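Local coordinates for protein galactokinase (PDB 6TEQ) that probably transfers a phosphate from ATP to galactose as a GHMP-family galactokinase, and binds 2-deoxy-2-fluoro-galactose in its sugar pocket, at residues A36-V41 / A410-E415; G53-I58 / L206-E211; V110-R115 / A175-N180; D163-R168 / T213-V218; T170-A175 / D191-M196. All coordinates share one frame; numbering follows the deposited sequence. Where two conformers were deposited one is given.

Contact 1: A36-V41 / A410-E415; sequences AAPGRV and ASASRE
A36 pairs with S413 across an antiparallel, hydrogen-bonded site, and both backbone bonds measure 2.9 Å: A36 N to S413 O and S413 N to A36 O. Angles of 153° and 156° at the hydrogens show that both are sound. A36 O is also met by A412 CA at 3.1 Å in a CA-H...O contact. The methyl of A36 packs on E415, whose CG, anti to its own carbonyl carbon (chi1 -64°), lies 3.6 Å from A36 CB. OE2 of E415 rests against the same methyl and also forms a salt bridge with R63, while OE1 bonds H12. At A37 the contact becomes apolar, A37 CB meeting A412 CB at 3.7 Å. P38 has no N-H to continue the pairing; instead its ring lies against the incoming loop, CG 3.5 Å from A410 O and CD 3.5 Å from A412 N. P38 O turns to another partner, S195 OG. Beyond P38 the strand leaves the loop and reaches R40, which forms a salt bridge with D191. The arrangement is a short antiparallel pairing in which the C-terminal strand 413-417 joins strand 33-42, the strand that carries R40 into the galactose site.

Contact 2: G53-I58 / L206-E211; sequences GLCLPI and LDCRPE
L54 and D207 form an antiparallel non-hydrogen-bonded pair next to the hydrogen-bonded pair of C55 and L206, and three backbone bonds fix the register: C208 N to G53 O (2.8 Å), C55 N to L206 O (2.9 Å) and L206 N to C55 O (3.0 Å). L206 has the most surface buried here; it shares one face of the sheet with C55, their CB atoms 4.4 Å apart. On the face of L54 and D207, CD2 of L54 rests 3.8 Å from D207 CG, the two side chains crossing obliquely. D207 holds CG anti to its backbone N (chi1 -173°), and the carboxylate is gripped side-on by R209, NE reaching OD1 at 3.1 Å and NH2 reaching OD2 at 2.8 Å. OD1 also accepts from R209 N at 3.2 Å, which makes an Asx turn, and it forms a salt bridge with R268. An alanine at D207 would probably leave R209 and R268, two like charges close together, without the carboxylate they share, the R209 guanidinium freer to turn and the Asx turn undone. In one of its two conformers C55 also brings SG near C208 SG, too far for a disulfide. C55 packs on T48 and on D49, a galactose-binding residue, and the whole is antiparallel pairing of strands 54-70 and 202-207 beside the sugar pocket.

Contact 3: V110-R115 / A175-N180; sequences VAWALR and AIKSEN
K177 crosses W112 at about a right angle, and it has the most surface buried by this contact. With CG anti to the backbone N (chi1 177°) and the chain extended beyond it, CG and CD run past A113 CB, each 4.0 Å from it, while CE reaches the indole. There CE lies 3.7 Å from both CZ3 and CH2 of W112, an oblique approach. The amine is not spent on the ring: K177 NZ donates to a water at 3.0 Å, and that water donates to A113 O at 2.7 Å, bridging the two helices at the margin of the contact. V110 and S178 come next in buried surface and mark the closest backbone approach, their CA atoms being 5.1 Å apart. V110 CG2 touches S178 CB at 3.8 Å. The hydroxyl of S178 comes near V110 N, but the angle there is poor, and its hydrogen bond goes to Y106 O. E179, a magnesium ligand in this protein, directs its CB away from this interface. The small size of A113 and S178 fits the axis separation of 8.0 Å, reached at a crossing angle of 118°. The arrangement is a steeply crossed, close helix pair within the GHMP kinase N-terminal domain.

Contact 4: D163-R168 / T213-V218; sequences DSDAGR and TPLENV
A166 overlaps the pyrrolidine ring of P214: CB of the proline sits 3.5 Å from A166 CA and 3.7 Å from A166 CB, and its CG lies 3.9 Å from the same methyl. This small apolar patch is the tightest part of the contact. Beside it D165 and V218 reach toward each other, tip to tip, OD2 coming within 3.9 Å of V218 CG2. CG of D165 stands anti to the backbone N (chi1 -174°), and the carboxylate it carries makes its charged bond outside the pair, OD2 forming a salt bridge with R197. The same arginine takes P214 O through NH2 and N217 OD1 through NH1, so it ties both segments together although it belongs to neither. P214 O and N217 OD1 are two acceptors only 3.0 Å apart, an approach that the guanidinium is likely to make tolerable. Each segment also starts a capped helix, the long 165-183 after S164 and the short 214-217 after T213. S164 OG accepts from G167 N at 2.9 Å. T213 and E216 form a capping box: T213 N donates to E216 OE1 at 3.0 Å with an angle of 172° at the hydrogen, and the return bond from E216 N to T213 OG1 is weak. The chemistry implies a shallow surface contact whose direct touch is van der Waals, with the polar cohesion supplied by R197.

Contact 5: T170-A175 / D191-M196; sequences TLINAA and DQNASM. With GAF (2-deoxy-2-fluoro-alpha-D-galactopyranose), chain M.
I172 buries the most surface here, its branches packed between M196, Q192 and N193. In the tight part, CG1 lies 3.7 Å from Q192 O and 3.8 Å from M196 SD, and the I172 and M196 side chains slide past each other in opposite directions; M196 is described in one of two conformers. CG2 meets Q192 CB at 3.8 Å. CD1 comes 3.7 Å from N193 OD1, and I172 crosses the asparagine at about a right angle. The N193 amide bonds elsewhere, ND2 to G189 O and OD1 to R197 NH1, which would hold it in place. An alanine at I172 would probably open a gap between M196, Q192 and N193 and leave the thioether freer to turn. Packing is looser away from this residue: M196 CE, swung by chi3 of 93°, is 4.2 Å from L171 CB, and A175 CB is 4.1 Å from Q192 CG. N173 is exposed and N193 partly so, which makes their flank the solvent side. D191 serves the sugar site instead, OD2 lying 3.2 Å from F2 of the fluorogalactose and OD1 in a salt bridge with R40. The axes pass 9.4 Å apart at 138°. Helix 141-156 packs against A175 and M196 through T146 and C147, while strand 33-42 receives the S195 hydroxyl at P38 O.

In the fold
Contacts 2, 3 and 5 are buried, contact 1 is partly so, and contact 4 lies at the surface. Contacts 1 and 2 are strand pairings on one mixed sheet, held by backbone hydrogen bonds and joined by V41 with I58. Contacts 3, 4 and 5 share helix 165-183, along which chemistry changes with place: methyl against proline with arginine-mediated polarity at its exposed start, isoleucine against thioether and amide in contact 5, and lysine methylenes on an indole beside small residues in contact 3. Contact 5 ties helix to sheet, since D191 meets R40 and S195 meets P38 of contact 1. R168 of contact 4 bonds A412 and M196, linking contacts 1 and 5 to the surface.

Contact 1: A36-V41 / A410-E415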
# COMPACT_ATOMS: atom_id res chain seq x y z
N ALA A 36 14.79 -6.02 2.27
CA ALA A 36 13.83 -5.61 1.23
C ALA A 36 12.43 -5.71 1.74
O ALA A 36 12.17 -6.46 2.68
CB ALA A 36 14.03 -6.39 -0.04
N ALA A 37 11.60 -4.80 1.23
CA ALA A 37 10.16 -4.81 1.53
C ALA A 37 9.42 -4.67 0.23
O ALA A 37 9.83 -3.90 -0.67
CB ALA A 37 9.84 -3.74 2.52
N PRO A 38 8.27 -5.35 0.12
CA PRO A 38 7.49 -5.28 -1.11
C PRO A 38 6.54 -4.10 -1.16
O PRO A 38 6.08 -3.53 -0.17
CB PRO A 38 6.74 -6.61 -1.12
CG PRO A 38 6.45 -6.81 0.38
CD PRO A 38 7.76 -6.40 1.03
N GLY A 39 6.18 -3.75 -2.39
CA GLY A 39 4.97 -2.97 -2.63
C GLY A 39 3.76 -3.86 -2.47
O GLY A 39 3.90 -5.02 -2.10
N ARG A 40 2.57 -3.31 -2.71
CA ARG A 40 1.34 -4.04 -2.40
C ARG A 40 0.25 -3.68 -3.38
O ARG A 40 0.21 -2.52 -3.88
CB ARG A 40 0.91 -3.75 -0.96
CG ARG A 40 0.46 -2.34 -0.67
CD ARG A 40 -1.02 -2.15 -0.83
NE ARG A 40 -1.39 -0.73 -0.73
CZ ARG A 40 -1.43 0.14 -1.71
NH1 ARG A 40 -1.75 1.40 -1.45
NH2 ARG A 40 -1.26 -0.23 -2.98
N VAL A 41 -0.71 -4.59 -3.52
CA VAL A 41 -2.03 -4.23 -4.08
C VAL A 41 -3.12 -4.58 -3.07
O VAL A 41 -3.20 -5.71 -2.58
CB VAL A 41 -2.29 -4.88 -5.45
CG1 VAL A 41 -1.64 -4.13 -6.57
CG2 VAL A 41 -1.76 -6.28 -5.50
N ALA A 410 5.83 -12.79 -0.67
CA ALA A 410 6.33 -12.71 0.70
C ALA A 410 6.50 -11.27 1.17
O ALA A 410 6.63 -10.30 0.34
CB ALA A 410 7.65 -13.47 0.75
N SER A 411 6.45 -11.12 2.48
CA SER A 411 6.62 -9.82 3.14
C SER A 411 8.11 -9.45 3.16
O SER A 411 8.97 -10.16 2.60
CB SER A 411 6.05 -9.86 4.54
OG SER A 411 6.85 -10.73 5.35
N ALA A 412 8.41 -8.38 3.84
CA ALA A 412 9.78 -7.84 4.02
C ALA A 412 10.67 -8.94 4.62
O ALA A 412 10.21 -9.73 5.46
CB ALA A 412 9.75 -6.62 4.86
N SER A 413 11.93 -8.90 4.31
CA SER A 413 12.88 -9.90 4.83
C SER A 413 14.29 -9.38 4.70
O SER A 413 14.55 -8.46 3.86
CB SER A 413 12.74 -11.22 4.16
OG SER A 413 13.12 -11.17 2.82
N ARG A 414 15.18 -9.98 5.46
CA ARG A 414 16.61 -9.84 5.18
C ARG A 414 16.93 -10.65 3.93
O ARG A 414 16.42 -11.77 3.76
CB ARG A 414 17.53 -10.33 6.31
CG ARG A 414 18.98 -9.92 6.03
CD ARG A 414 19.72 -9.98 7.32
NE ARG A 414 19.97 -11.37 7.64
CZ ARG A 414 20.27 -11.82 8.88
NH1 ARG A 414 20.28 -11.02 9.92
NH2 ARG A 414 20.52 -13.10 9.08
N GLU A 415 17.67 -10.05 3.03
CA GLU A 415 18.05 -10.62 1.72
C GLU A 415 19.50 -11.11 1.76
O GLU A 415 19.72 -12.12 1.17
CB GLU A 415 17.82 -9.57 0.63
CG GLU A 415 16.38 -9.13 0.43
CD GLU A 415 15.51 -10.04 -0.41
OE1 GLU A 415 16.08 -10.90 -1.06
OE2 GLU A 415 14.26 -9.89 -0.42

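Contact 2: G53-I58 / L206-E211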
# COMPACT_ATOMS: atom_id res chain seq x y z
N GLY A 53 -11.47 -0.03 9.63
CA GLY A 53 -12.21 -1.03 8.87
C GLY A 53 -11.39 -2.25 8.57
O GLY A 53 -10.43 -2.55 9.26
N LEU A 54 -11.86 -2.97 7.58
CA LEU A 54 -11.23 -4.20 7.07
C LEU A 54 -10.56 -3.88 5.75
O LEU A 54 -11.10 -3.08 4.95
CB LEU A 54 -12.24 -5.31 6.81
CG LEU A 54 -13.01 -5.74 8.05
CD1 LEU A 54 -14.08 -6.75 7.69
CD2 LEU A 54 -12.07 -6.31 9.10
N CYS A 55 -9.43 -4.57 5.50
CA CYS A 55 -8.67 -4.46 4.23
C CYS A 55 -8.23 -5.86 3.82
O CYS A 55 -8.27 -6.78 4.66
CB CYS A 55 -7.46 -3.53 4.35
SG CYS A 55 -7.81 -1.98 5.23
N LEU A 56 -7.79 -5.98 2.58
CA LEU A 56 -7.33 -7.27 2.04
C LEU A 56 -6.22 -7.08 1.03
O LEU A 56 -6.43 -7.32 -0.17
CB LEU A 56 -8.53 -8.01 1.46
CG LEU A 56 -8.29 -9.49 1.19
CD1 LEU A 56 -8.09 -10.27 2.49
CD2 LEU A 56 -9.45 -10.06 0.41
N PRO A 57 -5.02 -6.67 1.50
CA PRO A 57 -3.89 -6.56 0.57
C PRO A 57 -3.11 -7.86 0.40
O PRO A 57 -3.20 -8.78 1.17
CB PRO A 57 -3.00 -5.52 1.27
CG PRO A 57 -3.23 -5.76 2.77
CD PRO A 57 -4.75 -6.05 2.84
N ILE A 58 -2.41 -7.87 -0.74
CA ILE A 58 -1.32 -8.82 -1.03
C ILE A 58 -0.05 -8.02 -1.21
O ILE A 58 -0.10 -6.83 -1.63
CB ILE A 58 -1.62 -9.69 -2.26
CG1 ILE A 58 -1.79 -8.86 -3.53
CG2 ILE A 58 -2.81 -10.57 -1.98
CD1 ILE A 58 -1.74 -9.64 -4.79
N LEU A 206 -6.94 -7.73 7.16
CA LEU A 206 -6.40 -6.82 8.19
C LEU A 206 -7.59 -6.08 8.80
O LEU A 206 -8.38 -5.43 8.10
CB LEU A 206 -5.41 -5.90 7.50
CG LEU A 206 -4.92 -4.75 8.37
CD1 LEU A 206 -4.01 -5.29 9.45
CD2 LEU A 206 -4.21 -3.73 7.52
N ASP A 207 -7.70 -6.19 10.12
CA ASP A 207 -8.71 -5.50 10.88
C ASP A 207 -8.07 -4.32 11.57
O ASP A 207 -7.20 -4.55 12.40
CB ASP A 207 -9.36 -6.52 11.82
CG ASP A 207 -10.56 -5.97 12.57
OD1 ASP A 207 -10.62 -4.75 12.82
OD2 ASP A 207 -11.46 -6.82 12.88
N CYS A 208 -8.47 -3.12 11.16
CA CYS A 208 -7.76 -1.90 11.57
C CYS A 208 -8.30 -1.30 12.88
O CYS A 208 -7.90 -0.17 13.18
CB CYS A 208 -7.82 -0.89 10.44
SG CYS A 208 -6.89 -1.53 9.01
N ARG A 209 -9.16 -2.05 13.62
CA ARG A 209 -9.59 -1.47 14.92
C ARG A 209 -8.36 -1.29 15.79
O ARG A 209 -7.56 -2.20 15.95
CB ARG A 209 -10.66 -2.34 15.55
CG ARG A 209 -12.00 -2.21 14.85
CD ARG A 209 -12.93 -3.24 15.43
NE ARG A 209 -12.55 -4.62 15.19
CZ ARG A 209 -12.97 -5.68 15.88
NH1 ARG A 209 -13.67 -5.57 16.97
NH2 ARG A 209 -12.56 -6.87 15.50
N PRO A 210 -8.13 -0.10 16.36
CA PRO A 210 -6.85 0.23 16.96
C PRO A 210 -6.63 -0.49 18.30
O PRO A 210 -5.44 -0.47 18.73
CB PRO A 210 -6.88 1.76 17.14
CG PRO A 210 -8.30 2.13 17.12
CD PRO A 210 -8.99 1.09 16.25
N GLU A 211 -7.68 -1.08 18.89
CA GLU A 211 -7.53 -1.72 20.23
C GLU A 211 -7.03 -3.17 20.08
O GLU A 211 -6.74 -3.80 21.10
CB GLU A 211 -8.82 -1.66 21.04
CG GLU A 211 -9.91 -2.53 20.50
CD GLU A 211 -10.80 -1.93 19.39
OE1 GLU A 211 -10.49 -0.85 18.78
OE2 GLU A 211 -11.86 -2.56 19.15

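Contact 3: V110-R115 / A175-N180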
# COMPACT_ATOMS: atom_id res chain seq x y z
N VAL A 110 12.21 7.10 9.79
CA VAL A 110 12.06 5.78 10.48
C VAL A 110 13.01 5.69 11.68
O VAL A 110 12.53 5.39 12.79
CB VAL A 110 12.27 4.61 9.52
CG1 VAL A 110 12.23 3.32 10.33
CG2 VAL A 110 11.21 4.65 8.39
N ALA A 111 14.27 6.05 11.49
CA ALA A 111 15.23 6.10 12.61
C ALA A 111 14.73 7.09 13.69
O ALA A 111 14.74 6.76 14.89
CB ALA A 111 16.60 6.35 12.10
N TRP A 112 14.30 8.27 13.25
CA TRP A 112 13.71 9.30 14.15
C TRP A 112 12.55 8.70 14.94
O TRP A 112 12.43 8.96 16.23
CB TRP A 112 13.31 10.48 13.30
CG TRP A 112 12.51 11.51 14.01
CD1 TRP A 112 13.01 12.53 14.76
CD2 TRP A 112 11.08 11.67 13.99
NE1 TRP A 112 12.00 13.30 15.25
CE2 TRP A 112 10.81 12.82 14.77
CE3 TRP A 112 10.00 11.00 13.39
CZ2 TRP A 112 9.52 13.29 14.98
CZ3 TRP A 112 8.73 11.51 13.55
CH2 TRP A 112 8.49 12.60 14.38
N ALA A 113 11.64 8.03 14.25
CA ALA A 113 10.45 7.46 14.92
C ALA A 113 10.87 6.41 15.93
O ALA A 113 10.34 6.37 17.04
CB ALA A 113 9.46 6.89 13.92
N LEU A 114 11.82 5.55 15.61
CA LEU A 114 12.31 4.54 16.58
C LEU A 114 12.93 5.26 17.80
O LEU A 114 12.66 4.86 18.92
CB LEU A 114 13.30 3.62 15.91
CG LEU A 114 12.67 2.70 14.82
CD1 LEU A 114 13.74 1.97 13.99
CD2 LEU A 114 11.75 1.66 15.47
N ARG A 115 13.72 6.30 17.58
CA ARG A 115 14.36 7.01 18.69
C ARG A 115 13.24 7.63 19.52
O ARG A 115 13.36 7.57 20.77
CB ARG A 115 15.35 8.02 18.14
CG ARG A 115 16.61 7.34 17.63
CD ARG A 115 17.34 8.20 16.61
NE ARG A 115 17.79 9.48 17.13
CZ ARG A 115 18.91 9.65 17.82
NH1 ARG A 115 19.23 10.85 18.23
NH2 ARG A 115 19.72 8.63 18.07
N ALA A 175 7.32 3.14 10.73
CA ALA A 175 7.23 3.45 9.28
C ALA A 175 6.08 4.43 9.02
O ALA A 175 6.23 5.41 8.24
CB ALA A 175 7.08 2.19 8.52
N ILE A 176 4.90 4.12 9.55
CA ILE A 176 3.73 5.01 9.47
C ILE A 176 4.08 6.37 10.05
O ILE A 176 3.76 7.38 9.39
CB ILE A 176 2.52 4.37 10.18
CG1 ILE A 176 2.11 3.05 9.49
CG2 ILE A 176 1.37 5.35 10.24
CD1 ILE A 176 1.09 2.28 10.31
N LYS A 177 4.70 6.42 11.22
CA LYS A 177 5.02 7.73 11.84
C LYS A 177 6.01 8.52 10.98
O LYS A 177 5.84 9.74 10.85
CB LYS A 177 5.52 7.52 13.24
CG LYS A 177 5.92 8.81 13.93
CD LYS A 177 6.16 8.58 15.40
CE LYS A 177 6.76 9.78 16.10
NZ LYS A 177 6.71 9.59 17.57
N SER A 178 6.99 7.85 10.39
CA SER A 178 7.92 8.53 9.49
C SER A 178 7.15 9.25 8.38
O SER A 178 7.35 10.44 8.10
CB SER A 178 8.92 7.58 8.89
OG SER A 178 9.70 8.32 8.01
N GLU A 179 6.30 8.51 7.71
CA GLU A 179 5.59 9.05 6.54
C GLU A 179 4.72 10.20 7.03
O GLU A 179 4.90 11.30 6.51
CB GLU A 179 4.79 7.94 5.85
CG GLU A 179 4.13 8.44 4.59
CD GLU A 179 3.70 7.35 3.64
OE1 GLU A 179 4.01 6.19 3.94
OE2 GLU A 179 3.02 7.68 2.65
N ASN A 180 3.86 9.96 8.02
CA ASN A 180 2.90 10.98 8.47
C ASN A 180 3.59 12.23 9.03
O ASN A 180 3.20 13.37 8.64
CB ASN A 180 1.97 10.44 9.53
CG ASN A 180 0.81 9.67 8.95
OD1 ASN A 180 0.02 10.17 8.18
ND2 ASN A 180 0.62 8.49 9.46
O HOH W 1 7.75 6.83 17.71

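Contact 4: D163-R168 / T213-V218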
# COMPACT_ATOMS: atom_id res chain seq x y z
N ASP A 163 11.78 -10.31 13.96
CA ASP A 163 11.67 -11.78 13.85
C ASP A 163 10.33 -12.32 14.30
O ASP A 163 10.17 -13.53 14.31
CB ASP A 163 12.85 -12.46 14.56
CG ASP A 163 12.77 -12.59 16.08
OD1 ASP A 163 11.83 -12.02 16.70
OD2 ASP A 163 13.67 -13.29 16.65
N SER A 164 9.32 -11.48 14.44
CA SER A 164 7.93 -11.97 14.75
C SER A 164 6.92 -11.06 14.09
O SER A 164 7.17 -9.85 13.94
CB SER A 164 7.63 -12.11 16.26
OG SER A 164 7.61 -10.90 16.88
N ASP A 165 5.79 -11.64 13.71
CA ASP A 165 4.66 -10.82 13.21
C ASP A 165 4.32 -9.74 14.20
O ASP A 165 4.11 -8.58 13.77
CB ASP A 165 3.44 -11.68 12.95
CG ASP A 165 2.29 -10.93 12.30
OD1 ASP A 165 2.51 -10.39 11.20
OD2 ASP A 165 1.19 -10.86 12.96
N ALA A 166 4.06 -10.11 15.47
CA ALA A 166 3.61 -9.11 16.46
C ALA A 166 4.70 -8.06 16.67
O ALA A 166 4.37 -6.87 16.77
CB ALA A 166 3.25 -9.81 17.74
N GLY A 167 5.97 -8.47 16.71
CA GLY A 167 7.09 -7.54 16.84
C GLY A 167 7.09 -6.56 15.66
O GLY A 167 7.33 -5.36 15.83
N ARG A 168 6.80 -7.07 14.47
CA ARG A 168 6.88 -6.19 13.30
C ARG A 168 5.88 -5.03 13.41
O ARG A 168 6.11 -4.00 12.77
CB ARG A 168 6.73 -6.96 12.00
CG ARG A 168 7.98 -7.71 11.66
CD ARG A 168 7.79 -8.37 10.31
NE ARG A 168 9.00 -9.01 9.90
CZ ARG A 168 9.31 -9.32 8.67
NH1 ARG A 168 8.42 -9.22 7.70
NH2 ARG A 168 10.44 -9.92 8.42
N THR A 213 -4.79 -6.54 19.32
CA THR A 213 -3.41 -6.96 19.40
C THR A 213 -3.04 -7.53 18.05
O THR A 213 -3.91 -7.81 17.22
CB THR A 213 -3.16 -8.04 20.45
OG1 THR A 213 -3.92 -9.14 19.96
CG2 THR A 213 -3.60 -7.59 21.83
N PRO A 214 -1.73 -7.67 17.77
CA PRO A 214 -1.32 -8.12 16.45
C PRO A 214 -1.89 -9.49 16.05
O PRO A 214 -2.26 -9.66 14.90
CB PRO A 214 0.22 -8.14 16.53
CG PRO A 214 0.47 -7.02 17.46
CD PRO A 214 -0.60 -7.15 18.54
N LEU A 215 -1.95 -10.44 16.98
CA LEU A 215 -2.45 -11.78 16.63
C LEU A 215 -3.98 -11.76 16.49
O LEU A 215 -4.50 -12.77 16.01
CB LEU A 215 -1.92 -12.81 17.62
CG LEU A 215 -0.79 -13.71 17.15
CD1 LEU A 215 0.23 -13.04 16.26
CD2 LEU A 215 -0.10 -14.33 18.37
N GLU A 216 -4.65 -10.67 16.92
CA GLU A 216 -6.11 -10.50 16.71
C GLU A 216 -6.43 -9.83 15.38
O GLU A 216 -7.60 -9.88 15.00
CB GLU A 216 -6.70 -9.62 17.84
CG GLU A 216 -6.77 -10.30 19.21
CD GLU A 216 -7.26 -9.43 20.37
OE1 GLU A 216 -7.13 -8.15 20.34
OE2 GLU A 216 -7.68 -10.06 21.39
N ASN A 217 -5.47 -9.09 14.78
CA ASN A 217 -5.87 -8.09 13.76
C ASN A 217 -5.49 -8.57 12.35
O ASN A 217 -5.81 -7.82 11.41
CB ASN A 217 -5.41 -6.70 14.11
CG ASN A 217 -3.96 -6.40 13.86
OD1 ASN A 217 -3.19 -7.25 13.36
ND2 ASN A 217 -3.57 -5.20 14.18
N VAL A 218 -4.97 -9.78 12.21
CA VAL A 218 -4.78 -10.35 10.89
C VAL A 218 -5.23 -11.79 10.80
O VAL A 218 -5.08 -12.55 11.73
CB VAL A 218 -3.34 -10.23 10.40
CG1 VAL A 218 -2.94 -8.80 10.16
CG2 VAL A 218 -2.32 -11.02 11.17

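Contact 5: T170-A175 / D191-M196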
# COMPACT_ATOMS: atom_id res chain seq x y z
N THR A 170 5.57 -2.98 15.84
CA THR A 170 6.37 -1.84 16.33
C THR A 170 7.06 -1.13 15.16
O THR A 170 7.09 0.10 15.09
CB THR A 170 7.34 -2.34 17.40
OG1 THR A 170 6.53 -2.73 18.54
CG2 THR A 170 8.33 -1.28 17.80
N LEU A 171 7.63 -1.90 14.24
CA LEU A 171 8.37 -1.37 13.07
C LEU A 171 7.41 -0.74 12.07
O LEU A 171 7.71 0.33 11.58
CB LEU A 171 9.14 -2.50 12.44
CG LEU A 171 10.14 -3.18 13.37
CD1 LEU A 171 10.89 -4.24 12.67
CD2 LEU A 171 11.07 -2.24 14.07
N ILE A 172 6.27 -1.38 11.86
CA ILE A 172 5.14 -0.78 11.11
C ILE A 172 4.78 0.59 11.65
O ILE A 172 4.62 1.56 10.86
CB ILE A 172 3.96 -1.74 11.08
CG1 ILE A 172 4.30 -2.92 10.19
CG2 ILE A 172 2.73 -1.03 10.61
CD1 ILE A 172 3.39 -4.10 10.43
N ASN A 173 4.63 0.69 12.96
CA ASN A 173 4.19 1.98 13.56
C ASN A 173 5.27 3.03 13.32
O ASN A 173 4.90 4.20 13.03
CB ASN A 173 3.84 1.80 15.02
CG ASN A 173 2.52 1.09 15.20
OD1 ASN A 173 1.68 1.09 14.25
ND2 ASN A 173 2.30 0.58 16.41
N ALA A 174 6.55 2.66 13.37
CA ALA A 174 7.64 3.61 13.11
C ALA A 174 7.57 4.07 11.65
O ALA A 174 7.83 5.24 11.35
CB ALA A 174 8.97 2.98 13.43
N ALA A 175 7.32 3.14 10.73
CA ALA A 175 7.23 3.45 9.28
C ALA A 175 6.08 4.43 9.02
O ALA A 175 6.23 5.41 8.24
CB ALA A 175 7.08 2.19 8.52
N ASP A 191 -0.66 -0.09 3.99
CA ASP A 191 0.44 -0.40 3.09
C ASP A 191 1.58 -1.04 3.89
O ASP A 191 2.25 -2.01 3.39
CB ASP A 191 0.95 0.83 2.37
CG ASP A 191 -0.05 1.63 1.58
OD1 ASP A 191 -1.17 1.12 1.38
OD2 ASP A 191 0.42 2.66 1.07
N GLN A 192 1.81 -0.54 5.09
CA GLN A 192 2.93 -0.95 5.93
C GLN A 192 2.60 -2.31 6.56
O GLN A 192 3.51 -3.22 6.63
CB GLN A 192 3.19 0.10 7.00
CG GLN A 192 3.57 1.47 6.43
CD GLN A 192 2.39 2.36 6.06
OE1 GLN A 192 1.20 1.96 6.10
NE2 GLN A 192 2.71 3.58 5.68
N ASN A 193 1.37 -2.57 6.91
CA ASN A 193 0.94 -3.90 7.37
C ASN A 193 1.10 -4.89 6.26
O ASN A 193 1.63 -6.03 6.50
CB ASN A 193 -0.51 -3.84 7.94
CG ASN A 193 -0.57 -3.35 9.37
OD1 ASN A 193 -0.35 -4.14 10.27
ND2 ASN A 193 -0.77 -2.06 9.59
N ALA A 194 0.71 -4.55 5.03
CA ALA A 194 0.90 -5.48 3.88
C ALA A 194 2.36 -5.78 3.73
O ALA A 194 2.74 -6.95 3.63
CB ALA A 194 0.34 -4.89 2.62
N SER A 195 3.20 -4.76 3.69
CA SER A 195 4.61 -4.92 3.29
C SER A 195 5.32 -5.80 4.32
O SER A 195 6.24 -6.54 3.96
CB SER A 195 5.25 -3.53 3.18
OG SER A 195 6.52 -3.62 2.60
N MET A 196 4.89 -5.77 5.58
CA MET A 196 5.65 -6.46 6.64
C MET A 196 4.89 -7.68 7.18
O MET A 196 5.52 -8.42 7.98
CB MET A 196 6.01 -5.53 7.80
CG MET A 196 6.90 -4.44 7.30
SD MET A 196 7.68 -3.55 8.65
CE MET A 196 9.20 -4.49 8.76
C1 GAF M . -3.32 5.11 0.48
C2 GAF M . -2.89 5.03 1.93
F2 GAF M . -1.54 5.05 1.99
C3 GAF M . -3.42 3.79 2.61
O3 GAF M . -3.23 3.90 3.99
C4 GAF M . -4.95 3.62 2.37
O4 GAF M . -5.74 4.59 3.06
C5 GAF M . -5.21 3.69 0.90
O5 GAF M . -4.74 4.91 0.39
C6 GAF M . -6.68 3.56 0.55
O6 GAF M . -7.20 2.29 0.93
O1 GAF M . -2.57 4.09 -0.14